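Local atomic coordinates of V-type ATPase 116 kDa subunit (Meiothermus ruber, PDB entry 3RRK), a protein that probably takes part in rotary proton transport as the membrane-embedded subunit a homologue of a V-type ATPase, represented here by its cytoplasmic N-terminal domain. Residues E15-L29 with E302-Y314. Residues are numbered along the deposited sequence; the frame is centred on the assembly and turned at random.
Sequences EKLIVAGPKRLAREL and EEALGRLRDQIVY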
ATOM      1  N   GLU A  15     -33.622 -11.323 -27.689  1.00132.84           N
ATOM      2  CA  GLU A  15     -32.915 -11.665 -26.442  1.00128.55           C
ATOM      3  C   GLU A  15     -33.698 -11.307 -25.170  1.00121.30           C
ATOM      4  O   GLU A  15     -34.223 -10.200 -25.044  1.00118.02           O
ATOM      5  CB  GLU A  15     -31.539 -10.989 -26.386  1.00130.37           C
ATOM      6  CG  GLU A  15     -30.540 -11.466 -27.421  1.00133.58           C
ATOM      7  CD  GLU A  15     -29.268 -10.632 -27.424  1.00139.04           C
ATOM      8  OE1 GLU A  15     -29.257  -9.560 -26.775  1.00136.77           O
ATOM      9  OE2 GLU A  15     -28.281 -11.050 -28.075  1.00140.51           O
ATOM     10  N   LYS A  16     -33.749 -12.244 -24.225  1.00114.47           N
ATOM     11  CA  LYS A  16     -34.429 -12.025 -22.954  1.00104.66           C
ATOM     12  C   LYS A  16     -33.695 -10.978 -22.120  1.00 96.18           C
ATOM     13  O   LYS A  16     -32.469 -10.969 -22.073  1.00 99.25           O
ATOM     14  CB  LYS A  16     -34.559 -13.339 -22.174  1.00105.03           C
ATOM     15  CG  LYS A  16     -35.106 -13.170 -20.756  1.00114.88           C
ATOM     16  CD  LYS A  16     -35.398 -14.506 -20.075  1.00119.73           C
ATOM     17  CE  LYS A  16     -36.653 -15.158 -20.639  1.00125.59           C
ATOM     18  NZ  LYS A  16     -37.001 -16.416 -19.923  1.00128.97           N
ATOM     19  N   LEU A  17     -34.448 -10.080 -21.487  1.00 82.64           N
ATOM     20  CA  LEU A  17     -33.863  -9.103 -20.574  1.00 80.16           C
ATOM     21  C   LEU A  17     -34.385  -9.317 -19.162  1.00 85.92           C
ATOM     22  O   LEU A  17     -35.562  -9.593 -18.960  1.00 95.02           O
ATOM     23  CB  LEU A  17     -34.137  -7.659 -21.012  1.00 74.71           C
ATOM     24  CG  LEU A  17     -33.627  -6.622 -19.990  1.00 78.45           C
ATOM     25  CD1 LEU A  17     -32.109  -6.293 -20.164  1.00 57.82           C
ATOM     26  CD2 LEU A  17     -34.464  -5.353 -20.017  1.00 71.04           C
ATOM     27  N   ILE A  18     -33.502  -9.203 -18.183  1.00 86.54           N
ATOM     28  CA  ILE A  18     -33.902  -9.360 -16.804  1.00 82.40           C
ATOM     29  C   ILE A  18     -33.350  -8.176 -16.047  1.00 82.01           C
ATOM     30  O   ILE A  18     -32.170  -7.870 -16.138  1.00 86.17           O
ATOM     31  CB  ILE A  18     -33.381 -10.674 -16.215  1.00 84.24           C
ATOM     32  CG1 ILE A  18     -33.779 -11.841 -17.112  1.00 85.17           C
ATOM     33  CG2 ILE A  18     -33.940 -10.891 -14.825  1.00 80.52           C
ATOM     34  CD1 ILE A  18     -32.660 -12.824 -17.330  1.00 93.86           C
ATOM     35  N   VAL A  19     -34.222  -7.495 -15.318  1.00 77.57           N
ATOM     36  CA  VAL A  19     -33.845  -6.273 -14.649  1.00 80.75           C
ATOM     37  C   VAL A  19     -34.327  -6.302 -13.215  1.00 80.33           C
ATOM     38  O   VAL A  19     -35.416  -6.790 -12.934  1.00 77.30           O
ATOM     39  CB  VAL A  19     -34.481  -5.067 -15.331  1.00 89.71           C
ATOM     40  CG1 VAL A  19     -33.927  -3.779 -14.736  1.00 97.34           C
ATOM     41  CG2 VAL A  19     -34.237  -5.122 -16.822  1.00 93.51           C
ATOM     42  N   ALA A  20     -33.516  -5.773 -12.307  1.00 76.74           N
ATOM     43  CA  ALA A  20     -33.919  -5.669 -10.920  1.00 76.69           C
ATOM     44  C   ALA A  20     -33.542  -4.296 -10.365  1.00 88.04           C
ATOM     45  O   ALA A  20     -32.628  -3.644 -10.870  1.00 92.96           O
ATOM     46  CB  ALA A  20     -33.300  -6.793 -10.092  1.00 72.30           C
ATOM     47  N   GLY A  21     -34.263  -3.851  -9.341  1.00 83.97           N
ATOM     48  CA  GLY A  21     -33.969  -2.584  -8.710  1.00 90.26           C
ATOM     49  C   GLY A  21     -34.645  -2.481  -7.362  1.00 97.20           C
ATOM     50  O   GLY A  21     -35.121  -3.475  -6.812  1.00 96.07           O
ATOM     51  N   PRO A  22     -34.676  -1.269  -6.810  1.00103.48           N
ATOM     52  CA  PRO A  22     -35.459  -1.044  -5.593  1.00106.40           C
ATOM     53  C   PRO A  22     -36.934  -1.140  -5.932  1.00102.35           C
ATOM     54  O   PRO A  22     -37.293  -0.954  -7.092  1.00102.19           O
ATOM     55  CB  PRO A  22     -35.098   0.394  -5.204  1.00113.14           C
ATOM     56  CG  PRO A  22     -34.629   1.035  -6.485  1.00114.83           C
ATOM     57  CD  PRO A  22     -33.988  -0.056  -7.286  1.00108.54           C
ATOM     58  N   LYS A  23     -37.774  -1.441  -4.949  1.00103.14           N
ATOM     59  CA  LYS A  23     -39.214  -1.440  -5.180  1.00103.82           C
ATOM     60  C   LYS A  23     -39.716  -0.044  -5.511  1.00 93.88           C
ATOM     61  O   LYS A  23     -40.667   0.104  -6.268  1.00 93.38           O
ATOM     62  CB  LYS A  23     -39.979  -2.013  -3.985  1.00108.43           C
ATOM     63  CG  LYS A  23     -39.879  -3.518  -3.875  1.00113.95           C
ATOM     64  CD  LYS A  23     -41.147  -4.120  -3.300  1.00117.68           C
ATOM     65  CE  LYS A  23     -41.145  -5.634  -3.473  1.00122.55           C
ATOM     66  NZ  LYS A  23     -42.410  -6.253  -2.987  1.00123.75           N
ATOM     67  N   ARG A  24     -39.067   0.974  -4.951  1.00 93.80           N
ATOM     68  CA  ARG A  24     -39.434   2.361  -5.215  1.00100.22           C
ATOM     69  C   ARG A  24     -39.582   2.590  -6.705  1.00102.91           C
ATOM     70  O   ARG A  24     -40.435   3.362  -7.139  1.00108.10           O
ATOM     71  CB  ARG A  24     -38.360   3.325  -4.718  1.00110.98           C
ATOM     72  CG  ARG A  24     -37.852   3.099  -3.315  1.00117.42           C
ATOM     73  CD  ARG A  24     -36.812   4.167  -2.951  1.00127.17           C
ATOM     74  NE  ARG A  24     -35.628   4.125  -3.813  1.00134.74           N
ATOM     75  CZ  ARG A  24     -35.196   5.140  -4.560  1.00139.01           C
ATOM     76  NH1 ARG A  24     -35.845   6.298  -4.559  1.00141.48           N
ATOM     77  NH2 ARG A  24     -34.108   5.001  -5.308  1.00138.37           N
ATOM     78  N   LEU A  25     -38.733   1.928  -7.487  1.00 94.17           N
ATOM     79  CA  LEU A  25     -38.674   2.184  -8.921  1.00 90.50           C
ATOM     80  C   LEU A  25     -39.396   1.142  -9.752  1.00 82.52           C
ATOM     81  O   LEU A  25     -39.190   1.063 -10.963  1.00 84.18           O
ATOM     82  CB  LEU A  25     -37.225   2.287  -9.395  1.00 97.81           C
ATOM     83  CG  LEU A  25     -36.519   3.624  -9.172  1.00103.83           C
ATOM     84  CD1 LEU A  25     -36.268   3.894  -7.691  1.00103.40           C
ATOM     85  CD2 LEU A  25     -35.222   3.640  -9.956  1.00104.23           C
ATOM     86  N   ALA A  26     -40.238   0.339  -9.115  1.00 72.86           N
ATOM     87  CA  ALA A  26     -40.995  -0.660  -9.859  1.00 75.96           C
ATOM     88  C   ALA A  26     -41.670  -0.024 -11.076  1.00 73.77           C
ATOM     89  O   ALA A  26     -41.599  -0.566 -12.184  1.00 75.19           O
ATOM     90  CB  ALA A  26     -42.013  -1.331  -8.967  1.00 75.10           C
ATOM     91  N   ARG A  27     -42.284   1.140 -10.858  1.00 82.50           N
ATOM     92  CA  ARG A  27     -43.093   1.821 -11.874  1.00 86.02           C
ATOM     93  C   ARG A  27     -42.297   2.616 -12.906  1.00 84.90           C
ATOM     94  O   ARG A  27     -42.601   2.569 -14.100  1.00 88.25           O
ATOM     95  CB  ARG A  27     -44.123   2.755 -11.217  1.00 92.15           C
ATOM     96  CG  ARG A  27     -45.302   2.068 -10.546  1.00 94.41           C
ATOM     97  CD  ARG A  27     -46.089   3.066  -9.723  1.00105.76           C
ATOM     98  NE  ARG A  27     -45.191   3.940  -8.972  1.00119.52           N
ATOM     99  CZ  ARG A  27     -45.586   4.852  -8.090  1.00125.66           C
ATOM    100  NH1 ARG A  27     -46.882   5.015  -7.837  1.00125.93           N
ATOM    101  NH2 ARG A  27     -44.681   5.595  -7.459  1.00126.81           N
ATOM    102  N   GLU A  28     -41.315   3.379 -12.439  1.00 81.96           N
ATOM    103  CA  GLU A  28     -40.479   4.188 -13.319  1.00 92.65           C
ATOM    104  C   GLU A  28     -39.592   3.267 -14.150  1.00 95.83           C
ATOM    105  O   GLU A  28     -39.210   3.591 -15.278  1.00 95.71           O
ATOM    106  CB  GLU A  28     -39.615   5.149 -12.499  1.00105.59           C
ATOM    107  CG  GLU A  28     -40.403   6.074 -11.574  1.00121.33           C
ATOM    108  CD  GLU A  28     -41.055   5.352 -10.396  1.00130.18           C
ATOM    109  OE1 GLU A  28     -40.501   4.327  -9.940  1.00130.07           O
ATOM    110  OE2 GLU A  28     -42.123   5.816  -9.927  1.00134.09           O
ATOM    111  N   LEU A  29     -39.269   2.116 -13.568  1.00 94.16           N
ATOM    112  CA  LEU A  29     -38.508   1.079 -14.246  1.00 90.10           C
ATOM    113  C   LEU A  29     -39.340   0.498 -15.376  1.00 84.28           C
ATOM    114  O   LEU A  29     -38.949   0.566 -16.549  1.00 80.35           O
ATOM    115  CB  LEU A  29     -38.140  -0.019 -13.252  1.00 92.03           C
ATOM    116  CG  LEU A  29     -37.151  -1.101 -13.682  1.00 86.51           C
ATOM    117  CD1 LEU A  29     -36.009  -0.472 -14.468  1.00 85.51           C
ATOM    118  CD2 LEU A  29     -36.646  -1.884 -12.458  1.00 78.76           C
ATOM    119  N   GLU A 302     -30.052   0.299 -22.782  1.00149.57           N
ATOM    120  CA  GLU A 302     -28.919   0.513 -21.880  1.00152.47           C
ATOM    121  C   GLU A 302     -28.677   1.996 -21.626  1.00149.64           C
ATOM    122  O   GLU A 302     -27.949   2.366 -20.703  1.00145.04           O
ATOM    123  CB  GLU A 302     -27.643  -0.148 -22.407  1.00157.72           C
ATOM    124  CG  GLU A 302     -27.240   0.290 -23.797  1.00165.59           C
ATOM    125  CD  GLU A 302     -27.971  -0.480 -24.871  1.00170.28           C
ATOM    126  OE1 GLU A 302     -28.603  -1.503 -24.534  1.00171.08           O
ATOM    127  OE2 GLU A 302     -27.911  -0.067 -26.048  1.00171.84           O
ATOM    128  N   GLU A 303     -29.295   2.839 -22.448  1.00150.84           N
ATOM    129  CA  GLU A 303     -29.183   4.284 -22.288  1.00153.92           C
ATOM    130  C   GLU A 303     -29.966   4.777 -21.074  1.00148.96           C
ATOM    131  O   GLU A 303     -29.517   5.675 -20.357  1.00150.98           O
ATOM    132  CB  GLU A 303     -29.674   5.006 -23.540  1.00161.85           C
ATOM    133  CG  GLU A 303     -29.510   6.514 -23.473  1.00167.47           C
ATOM    134  CD  GLU A 303     -30.443   7.244 -24.417  1.00172.86           C
ATOM    135  OE1 GLU A 303     -31.466   6.649 -24.823  1.00173.75           O
ATOM    136  OE2 GLU A 303     -30.153   8.414 -24.750  1.00175.39           O
ATOM    137  N   ALA A 304     -31.142   4.199 -20.852  1.00139.84           N
ATOM    138  CA  ALA A 304     -31.921   4.509 -19.661  1.00130.22           C
ATOM    139  C   ALA A 304     -31.270   3.835 -18.456  1.00134.60           C
ATOM    140  O   ALA A 304     -31.953   3.322 -17.569  1.00127.75           O
ATOM    141  CB  ALA A 304     -33.328   4.037 -19.833  1.00119.96           C
ATOM    142  N   LEU A 305     -29.938   3.874 -18.438  1.00144.03           N
ATOM    143  CA  LEU A 305     -29.097   3.137 -17.494  1.00148.23           C
ATOM    144  C   LEU A 305     -29.516   3.193 -16.024  1.00160.97           C
ATOM    145  O   LEU A 305     -29.300   2.233 -15.288  1.00165.05           O
ATOM    146  CB  LEU A 305     -27.644   3.597 -17.632  1.00142.85           C
ATOM    147  CG  LEU A 305     -27.390   5.088 -17.408  1.00143.07           C
ATOM    148  CD1 LEU A 305     -27.392   5.432 -15.922  1.00141.98           C
ATOM    149  CD2 LEU A 305     -26.071   5.498 -18.047  1.00141.20           C
ATOM    150  N   GLY A 306     -30.083   4.314 -15.589  1.00166.61           N
ATOM    151  CA  GLY A 306     -30.530   4.451 -14.212  1.00166.94           C
ATOM    152  C   GLY A 306     -29.418   4.540 -13.175  1.00167.28           C
ATOM    153  O   GLY A 306     -29.332   5.532 -12.454  1.00170.81           O
ATOM    154  N   ARG A 307     -28.587   3.498 -13.096  1.00162.15           N
ATOM    155  CA  ARG A 307     -27.460   3.416 -12.153  1.00154.96           C
ATOM    156  C   ARG A 307     -27.811   2.716 -10.831  1.00142.00           C
ATOM    157  O   ARG A 307     -26.921   2.163 -10.175  1.00131.06           O
ATOM    158  CB  ARG A 307     -26.847   4.795 -11.879  1.00163.13           C
ATOM    159  CG  ARG A 307     -25.575   4.766 -11.034  1.00168.39           C
ATOM    160  CD  ARG A 307     -25.179   6.163 -10.533  1.00174.53           C
ATOM    161  NE  ARG A 307     -25.121   7.160 -11.604  1.00177.92           N
ATOM    162  CZ  ARG A 307     -24.734   8.424 -11.439  1.00177.49           C
ATOM    163  NH1 ARG A 307     -24.359   8.857 -10.243  1.00176.90           N
ATOM    164  NH2 ARG A 307     -24.719   9.255 -12.472  1.00176.96           N
ATOM    165  N   LEU A 308     -29.097   2.747 -10.453  1.00136.57           N
ATOM    166  CA  LEU A 308     -29.602   2.105  -9.219  1.00125.45           C
ATOM    167  C   LEU A 308     -30.071   0.659  -9.448  1.00115.27           C
ATOM    168  O   LEU A 308     -30.506  -0.032  -8.515  1.00 98.72           O
ATOM    169  CB  LEU A 308     -30.778   2.894  -8.614  1.00120.23           C
ATOM    170  CG  LEU A 308     -30.707   4.378  -8.244  1.00118.16           C
ATOM    171  CD1 LEU A 308     -30.992   5.271  -9.453  1.00117.93           C
ATOM    172  CD2 LEU A 308     -31.694   4.679  -7.123  1.00116.04           C
ATOM    173  N   ARG A 309     -29.980   0.224 -10.702  1.00119.75           N
ATOM    174  CA  ARG A 309     -30.558  -1.027 -11.160  1.00123.63           C
ATOM    175  C   ARG A 309     -29.486  -1.824 -11.869  1.00122.43           C
ATOM    176  O   ARG A 309     -28.486  -1.268 -12.322  1.00128.43           O
ATOM    177  CB  ARG A 309     -31.635  -0.721 -12.190  1.00132.42           C
ATOM    178  CG  ARG A 309     -31.041  -0.019 -13.403  1.00146.75           C
ATOM    179  CD  ARG A 309     -32.041   0.192 -14.521  1.00164.72           C
ATOM    180  NE  ARG A 309     -32.163  -0.967 -15.405  1.00177.31           N
ATOM    181  CZ  ARG A 309     -31.678  -1.031 -16.646  1.00184.67           C
ATOM    182  NH1 ARG A 309     -31.025  -0.000 -17.173  1.00186.47           N
ATOM    183  NH2 ARG A 309     -31.852  -2.132 -17.367  1.00186.68           N
ATOM    184  N   ASP A 310     -29.700  -3.126 -11.990  1.00116.79           N
ATOM    185  CA  ASP A 310     -28.833  -3.936 -12.835  1.00111.35           C
ATOM    186  C   ASP A 310     -29.624  -4.876 -13.733  1.00 97.95           C
ATOM    187  O   ASP A 310     -30.589  -5.507 -13.314  1.00 95.76           O
ATOM    188  CB  ASP A 310     -27.777  -4.693 -12.019  1.00114.44           C
ATOM    189  CG  ASP A 310     -28.302  -5.178 -10.683  1.00117.07           C
ATOM    190  OD1 ASP A 310     -29.042  -6.186 -10.647  1.00114.10           O
ATOM    191  OD2 ASP A 310     -27.955  -4.551  -9.661  1.00122.18           O
ATOM    192  N   GLN A 311     -29.209  -4.943 -14.987  1.00 91.44           N
ATOM    193  CA  GLN A 311     -29.867  -5.785 -15.956  1.00 87.43           C
ATOM    194  C   GLN A 311     -28.974  -6.974 -16.268  1.00 88.47           C
ATOM    195  O   GLN A 311     -27.878  -7.089 -15.730  1.00 89.02           O
ATOM    196  CB  GLN A 311     -30.128  -4.987 -17.238  1.00 83.19           C
ATOM    197  CG  GLN A 311     -28.952  -4.951 -18.228  1.00 83.09           C
ATOM    198  CD  GLN A 311     -27.981  -3.798 -17.976  1.00 90.12           C
ATOM    199  OE1 GLN A 311     -28.033  -3.135 -16.933  1.00 96.81           O
ATOM    200  NE2 GLN A 311     -27.096  -3.549 -18.941  1.00 83.47           N
ATOM    201  N   ILE A 312     -29.469  -7.871 -17.113  1.00 90.55           N
ATOM    202  CA  ILE A 312     -28.621  -8.786 -17.872  1.00 90.14           C
ATOM    203  C   ILE A 312     -29.342  -9.142 -19.163  1.00 90.91           C
ATOM    204  O   ILE A 312     -30.401  -9.780 -19.140  1.00 87.84           O
ATOM    205  CB  ILE A 312     -28.193 -10.081 -17.102  1.00 94.60           C
ATOM    206  CG1 ILE A 312     -27.349 -10.977 -18.015  1.00 99.43           C
ATOM    207  CG2 ILE A 312     -29.391 -10.859 -16.591  1.00 95.46           C
ATOM    208  CD1 ILE A 312     -27.071 -12.365 -17.462  1.00100.24           C
ATOM    209  N   VAL A 313     -28.782  -8.695 -20.283  1.00 96.66           N
ATOM    210  CA  VAL A 313     -29.351  -9.014 -21.583  1.00104.69           C
ATOM    211  C   VAL A 313     -29.049 -10.476 -21.916  1.00115.86           C
ATOM    212  O   VAL A 313     -28.096 -11.059 -21.396  1.00114.31           O
ATOM    213  CB  VAL A 313     -28.854  -8.058 -22.696  1.00100.80           C
ATOM    214  CG1 VAL A 313     -29.809  -8.093 -23.894  1.00105.81           C
ATOM    215  CG2 VAL A 313     -28.751  -6.628 -22.170  1.00 98.19           C
ATOM    216  N   TYR A 314     -29.887 -11.070 -22.759  1.00126.77           N
ATOM    217  CA  TYR A 314     -29.773 -12.482 -23.098  1.00130.44           C
ATOM    218  C   TYR A 314     -29.374 -13.320 -21.882  1.00114.47           C
ATOM    219  O   TYR A 314     -30.219 -13.719 -21.077  1.00101.76           O
ATOM    220  CB  TYR A 314     -28.767 -12.676 -24.234  1.00147.53           C
ATOM    221  CG  TYR A 314     -28.996 -13.942 -25.014  1.00161.68           C
ATOM    222  CD1 TYR A 314     -29.601 -15.039 -24.419  1.00166.33           C
ATOM    223  CD2 TYR A 314     -28.624 -14.037 -26.349  1.00168.44           C
ATOM    224  CE1 TYR A 314     -29.821 -16.198 -25.122  1.00170.43           C
ATOM    225  CE2 TYR A 314     -28.843 -15.194 -27.065  1.00172.63           C
ATOM    226  CZ  TYR A 314     -29.442 -16.273 -26.445  1.00174.57           C
ATOM    227  OH  TYR A 314     -29.664 -17.434 -27.147  1.00177.54           O
TER
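Ile18 and Ile312 face each other as a hydrogen-bonded pair where strand 15-21 runs antiparallel to strand 310-313, their short axes approaching to 4.7 Å at 170°. Ile312 N reaches Ile18 O at 2.9 Å, in the carbonyl plane, whereas the return bond from Ile18 N to Ile312 O is longer, its donor standing above the carbonyl plane of Ile312. Ala20 and Asp310 exchange a second pair of backbone bonds, Ala20 N lying 3.1 Å from Asp310 O.

Apolar contacts fall on both faces. Ile18 and Ile312 lie side by side, CD1 of Ile18 3.9 Å from CG2 of Ile312, on the face covered by Met280 and Val277 of helix 224-281. On the other face, Leu17 CD1 touches both Gln311 CB and Val313 CG2.

Arg309 bends at chi3 (-85°), bringing its guanidinium edge to Val19, NE 3.4 Å from Val19 CG1. The Glu15 side chain crosses that of Tyr314 at about a right angle, Glu15 CG 3.4 Å from Tyr314 CD2, with carboxylate and ring planes 47° apart.

Backbone bonds thus fix the register, while aliphatic groups and parts of polar side chains pack across, holding strand 310-313 at the edge of the proximal lobe's four-stranded antiparallel sheet.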